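Local coordinates for cysteine desulfurase (Stenotrophomonas maltophilia, PDB 6WCI), which catalyses the pyridoxal-phosphate-dependent removal of sulfur from L-cysteine, giving L-alanine and passing the sulfur to a carrier, at the interface of chains A and B. Sequence-based numbering; all coordinates share one arbitrary frame. Chains: chain A/B, Cysteine desulfurase.

Contact 1: the interface of chains A and B. Residues chain A 40-41, 372, 377; chain B 80-82.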
ATOM      1  N   VAL A  40      19.215   7.703  21.315  1.00 34.49           N
ATOM      2  CA  VAL A  40      18.221   6.905  22.023  1.00 37.21           C
ATOM      3  C   VAL A  40      18.788   6.587  23.395  1.00 41.27           C
ATOM      4  O   VAL A  40      19.989   6.326  23.531  1.00 40.84           O
ATOM      5  CB  VAL A  40      17.861   5.602  21.266  1.00 35.79           C
ATOM      6  CG1 VAL A  40      17.162   5.898  19.924  1.00 26.38           C
ATOM      7  CG2 VAL A  40      19.093   4.758  21.035  1.00 30.09           C
ATOM      8  N   HIS A  41      17.929   6.622  24.418  1.00 38.69           N
ATOM      9  CA  HIS A  41      18.363   6.393  25.796  1.00 41.50           C
ATOM     10  C   HIS A  41      19.568   7.264  26.155  1.00 45.61           C
ATOM     11  O   HIS A  41      20.434   6.860  26.934  1.00 44.83           O
ATOM     12  CB  HIS A  41      18.671   4.907  26.043  1.00 35.44           C
ATOM     13  CG  HIS A  41      17.540   3.987  25.693  1.00 44.82           C
ATOM     14  ND1 HIS A  41      16.349   3.973  26.387  1.00 46.56           N
ATOM     15  CD2 HIS A  41      17.420   3.049  24.722  1.00 41.55           C
ATOM     16  CE1 HIS A  41      15.544   3.066  25.859  1.00 46.80           C
ATOM     17  NE2 HIS A  41      16.171   2.491  24.849  1.00 43.12           N
ATOM     18  N   ASP A 372      20.090  -2.329  23.204  1.00 32.54           N
ATOM     19  CA  ASP A 372      19.298  -1.118  22.994  1.00 30.08           C
ATOM     20  C   ASP A 372      19.643  -0.038  24.010  1.00 36.34           C
ATOM     21  O   ASP A 372      19.830   1.132  23.648  1.00 39.29           O
ATOM     22  CB  ASP A 372      17.808  -1.450  23.061  1.00 34.18           C
ATOM     23  CG  ASP A 372      16.937  -0.222  22.954  1.00 37.21           C
ATOM     24  OD1 ASP A 372      17.083   0.513  21.951  1.00 33.14           O
ATOM     25  OD2 ASP A 372      16.112   0.003  23.865  1.00 35.12           O
ATOM     26  N   ALA A 377      20.796  -0.736  18.013  1.00 29.75           N
ATOM     27  CA  ALA A 377      19.560  -1.357  17.543  1.00 26.74           C
ATOM     28  C   ALA A 377      19.881  -2.646  16.790  1.00 26.89           C
ATOM     29  O   ALA A 377      20.486  -2.607  15.714  1.00 29.86           O
ATOM     30  CB  ALA A 377      18.771  -0.396  16.656  1.00 28.02           C
TER
ATOM     31  N   HIS B  80      13.862  -2.351  20.103  1.00 30.32           N
ATOM     32  CA  HIS B  80      14.699  -1.208  20.401  1.00 29.84           C
ATOM     33  C   HIS B  80      13.883   0.088  20.389  1.00 39.97           C
ATOM     34  O   HIS B  80      12.716   0.132  19.976  1.00 34.34           O
ATOM     35  CB  HIS B  80      15.864  -1.145  19.413  1.00 29.75           C
ATOM     36  CG  HIS B  80      15.455  -1.300  17.977  1.00 28.77           C
ATOM     37  ND1 HIS B  80      14.811  -0.305  17.275  1.00 26.89           N
ATOM     38  CD2 HIS B  80      15.605  -2.331  17.113  1.00 28.77           C
ATOM     39  CE1 HIS B  80      14.588  -0.710  16.037  1.00 26.69           C
ATOM     40  NE2 HIS B  80      15.061  -1.935  15.913  1.00 26.44           N
ATOM     41  N   ALA B  81      14.532   1.156  20.852  1.00 35.32           N
ATOM     42  CA  ALA B  81      13.834   2.412  21.106  1.00 34.20           C
ATOM     43  C   ALA B  81      13.053   2.887  19.882  1.00 30.12           C
ATOM     44  O   ALA B  81      11.855   3.179  19.976  1.00 34.22           O
ATOM     45  CB  ALA B  81      14.836   3.469  21.563  1.00 33.17           C
ATOM     46  N   LEU B  82      13.706   2.946  18.719  1.00 27.53           N
ATOM     47  CA  LEU B  82      13.022   3.461  17.532  1.00 28.36           C
ATOM     48  C   LEU B  82      11.861   2.565  17.117  1.00 38.58           C
ATOM     49  O   LEU B  82      10.793   3.059  16.734  1.00 28.27           O
ATOM     50  CB  LEU B  82      14.010   3.629  16.378  1.00 28.75           C
ATOM     51  CG  LEU B  82      15.134   4.650  16.605  1.00 30.36           C
ATOM     52  CD1 LEU B  82      15.854   4.960  15.304  1.00 29.27           C
ATOM     53  CD2 LEU B  82      14.596   5.934  17.243  1.00 24.85           C
TER

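Contact 2: the interface of chains A and B. Residues chain A 271-272, 275-276, 279, 286; chain B 144, 148, 151.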
ATOM      1  N   GLY A 271      -9.587  -5.592  -8.238  1.00 29.73           N
ATOM      2  CA  GLY A 271     -10.396  -4.905  -9.234  1.00 30.45           C
ATOM      3  C   GLY A 271     -10.690  -3.477  -8.808  1.00 29.93           C
ATOM      4  O   GLY A 271     -10.773  -3.182  -7.619  1.00 31.39           O
ATOM      5  N   GLY A 272     -10.863  -2.590  -9.786  1.00 31.38           N
ATOM      6  CA  GLY A 272     -11.179  -1.209  -9.461  1.00 32.69           C
ATOM      7  C   GLY A 272     -10.817  -0.284 -10.614  1.00 37.18           C
ATOM      8  O   GLY A 272     -10.684  -0.716 -11.754  1.00 32.85           O
ATOM      9  N   MET A 275      -7.070  -0.078 -13.345  1.00 34.60           N
ATOM     10  CA  MET A 275      -6.789  -1.352 -13.993  1.00 40.31           C
ATOM     11  C   MET A 275      -7.821  -1.701 -15.056  1.00 41.94           C
ATOM     12  O   MET A 275      -7.658  -2.711 -15.752  1.00 46.54           O
ATOM     13  CB  MET A 275      -6.677  -2.488 -12.961  1.00 27.62           C
ATOM     14  CG  MET A 275      -7.833  -2.610 -11.979  1.00 33.47           C
ATOM     15  SD  MET A 275      -9.242  -3.534 -12.610  1.00 35.21           S
ATOM     16  CE  MET A 275      -8.580  -5.192 -12.691  1.00 40.09           C
ATOM     17  N   ILE A 276      -8.868  -0.898 -15.206  1.00 41.12           N
ATOM     18  CA  ILE A 276      -9.870  -1.118 -16.236  1.00 45.88           C
ATOM     19  C   ILE A 276      -9.582  -0.207 -17.416  1.00 50.16           C
ATOM     20  O   ILE A 276      -8.938   0.842 -17.299  1.00 51.12           O
ATOM     21  CB  ILE A 276     -11.313  -0.881 -15.727  1.00 42.85           C
ATOM     22  CG1 ILE A 276     -11.431   0.528 -15.122  1.00 44.71           C
ATOM     23  CG2 ILE A 276     -11.728  -1.958 -14.738  1.00 37.67           C
ATOM     24  CD1 ILE A 276     -12.001   1.576 -16.092  1.00 44.79           C
ATOM     25  N   VAL A 279     -15.662   0.009 -18.357  1.00 48.83           N
ATOM     26  CA  VAL A 279     -16.508  -0.647 -17.366  1.00 47.95           C
ATOM     27  C   VAL A 279     -17.958  -0.540 -17.810  1.00 48.19           C
ATOM     28  O   VAL A 279     -18.435   0.552 -18.146  1.00 46.91           O
ATOM     29  CB  VAL A 279     -16.314  -0.043 -15.962  1.00 45.90           C
ATOM     30  CG1 VAL A 279     -17.383  -0.576 -15.002  1.00 42.77           C
ATOM     31  CG2 VAL A 279     -14.929  -0.368 -15.432  1.00 44.83           C
ATOM     32  N   PHE A 286     -10.442  -4.989 -19.493  1.00 45.40           N
ATOM     33  CA  PHE A 286      -9.352  -4.641 -18.596  1.00 36.36           C
ATOM     34  C   PHE A 286      -8.176  -4.064 -19.371  1.00 36.46           C
ATOM     35  O   PHE A 286      -8.028  -4.269 -20.579  1.00 39.86           O
ATOM     36  CB  PHE A 286      -8.915  -5.858 -17.774  1.00 35.45           C
ATOM     37  CG  PHE A 286      -9.999  -6.388 -16.879  1.00 35.75           C
ATOM     38  CD1 PHE A 286     -10.269  -5.780 -15.665  1.00 34.09           C
ATOM     39  CD2 PHE A 286     -10.776  -7.469 -17.275  1.00 35.38           C
ATOM     40  CE1 PHE A 286     -11.291  -6.244 -14.847  1.00 33.41           C
ATOM     41  CE2 PHE A 286     -11.788  -7.945 -16.457  1.00 36.55           C
ATOM     42  CZ  PHE A 286     -12.056  -7.326 -15.249  1.00 35.44           C
TER
ATOM     43  N   HIS B 144     -15.996   2.695  -9.767  1.00 41.47           N
ATOM     44  CA  HIS B 144     -15.428   1.419 -10.192  1.00 40.73           C
ATOM     45  C   HIS B 144     -14.886   0.608  -9.027  1.00 38.34           C
ATOM     46  O   HIS B 144     -14.930  -0.626  -9.059  1.00 34.97           O
ATOM     47  CB  HIS B 144     -14.326   1.650 -11.215  1.00 38.87           C
ATOM     48  CG  HIS B 144     -14.834   2.169 -12.519  1.00 34.79           C
ATOM     49  ND1 HIS B 144     -14.008   2.702 -13.482  1.00 36.75           N
ATOM     50  CD2 HIS B 144     -16.088   2.214 -13.026  1.00 35.07           C
ATOM     51  CE1 HIS B 144     -14.734   3.071 -14.524  1.00 44.65           C
ATOM     52  NE2 HIS B 144     -16.000   2.789 -14.271  1.00 40.79           N
ATOM     53  N   VAL B 148     -16.063  -3.245  -9.919  1.00 40.26           N
ATOM     54  CA  VAL B 148     -15.185  -4.259 -10.509  1.00 37.36           C
ATOM     55  C   VAL B 148     -14.907  -5.427  -9.572  1.00 42.75           C
ATOM     56  O   VAL B 148     -14.931  -6.576 -10.037  1.00 35.28           O
ATOM     57  CB  VAL B 148     -13.907  -3.604 -11.038  1.00 38.12           C
ATOM     58  CG1 VAL B 148     -13.049  -4.610 -11.764  1.00 32.03           C
ATOM     59  CG2 VAL B 148     -14.271  -2.426 -11.942  1.00 30.25           C
ATOM     60  N   GLN B 151     -17.663  -7.761 -10.010  1.00 35.71           N
ATOM     61  CA  GLN B 151     -17.620  -8.423 -11.308  1.00 30.08           C
ATOM     62  C   GLN B 151     -16.619  -9.570 -11.324  1.00 31.87           C
ATOM     63  O   GLN B 151     -16.834 -10.577 -12.008  1.00 30.07           O
ATOM     64  CB  GLN B 151     -17.286  -7.405 -12.393  1.00 37.08           C
ATOM     65  CG  GLN B 151     -18.451  -6.455 -12.675  1.00 37.12           C
ATOM     66  CD  GLN B 151     -18.114  -5.421 -13.714  1.00 33.62           C
ATOM     67  OE1 GLN B 151     -17.023  -4.848 -13.699  1.00 36.62           O
ATOM     68  NE2 GLN B 151     -19.049  -5.167 -14.625  1.00 34.98           N
TER

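Contact 1: the interface of chains A and B
The methyl of B:Ala81 packs against A:Val40 and, above the NE2 rim of the ring, against A:His41. The patch is part of the two-fold interface of a class-V pyridoxal-phosphate enzyme of the SufS type, and B:Ala81 starts helix 81-101. B:Ala81 CB lies 3.7 Å from A:Val40 CB. It comes equally near to A:His41 NE2. A:Val40 CG1 stands anti to its own carbonyl carbon (chi1 -65°). From there it touches both B:Ala81 and B:Leu82. A:Val40 CG1 is 3.7 Å from B:Leu82 CD2, and these two side chains meet roughly at right angles.

Beside this group, the CB methyl of A:Ala377 lies over one face of the B:His80 imidazole. A:Ala377 CB is 3.8 Å from the centroid of the B:His80 ring and displaced toward the rim by CG and CD2.

The polar rim is built on A:Asp372 in the last turn of helix 364-373. Its CG is anti to the backbone N (chi1 176°), which carries the carboxylate toward chain B. The backbone N of B:Ala81 donates to A:Asp372 OD1 at 2.9 Å, from above the carboxylate plane. A side chain of chain A thus caps the first turn of a chain B helix. The positive helix end may favour a charged carboxylate. A:His41 NE2 donates to A:Asp372 OD2 at 2.7 Å, also from above the carboxylate plane, with the bond bent to 139° at the hydrogen. Held at both oxygens, the carboxylate probably has its rotation restrained.

Contact 2: the interface of chains A and B
A:Val279 lies against the imidazole of B:His144 in a CH-pi contact. The A:Val279 CG2 methyl sits over the ring centre, 3.5 Å from the centroid of the B:His144 ring. CG1 is anti to the backbone N (chi1 170°) and reaches the CD2 side of the same ring. Both branches and CB therefore share the imidazole surface. A:Ile276 meets another part of this ring. A:Ile276 CD1 is 3.5 Å from both ND1 and CE1 of B:His144, and the two side chains cross nearly at right angles.

Further apolar contacts gather around B:Val148, the first residue of helix 148-157. B:Val148 CG2 meets A:Ile276 CG2 at 3.8 Å. B:Val148 CG1, anti to the backbone N (chi1 -175°), faces A:Gly271 CA at 3.7 Å. A:Phe286 CE1 touches B:Val148 CG1 at 3.9 Å. A:Met275 SD lies 4.0 Å from B:Val148 CG1.

The backbone of chain A also takes part. B:Val148 CB lies 3.4 Å from the backbone N of A:Gly272. A:Gly272 has no side chain, so B:Val148 can lie close to its backbone. Within chain A, that N also makes a weak hydrogen bond to A:Met275 SD. The same sulfur lies at the edge of the A:Phe286 ring, in its plane.

The chain A segment, with short strands 276, 278 and 285-286, appears to belong to the hairpin region that SufS enzymes extend toward the partner subunit. Here it packs on the 144-157 segment of chain B and probably steadies the surroundings of the partner's active site.

Contact 1 and contact 2 lie about 45 Å apart, measured between the centres of their C-alpha atoms. They share no residues. Contact 1 joins strands 39-40 and 376-377 and helix 364-373 of chain A to the start of helix 81-101 in chain B. Contact 2 joins the 271-286 segment of chain A to the chain B elements 144-146 and 148-157. The two-fold axis repeats each with the chains exchanged, so the subunits are held at widely separated points. This extended interface fits the homodimer usual for SufS enzymes, and it probably fixes the relative orientation of the two subunits.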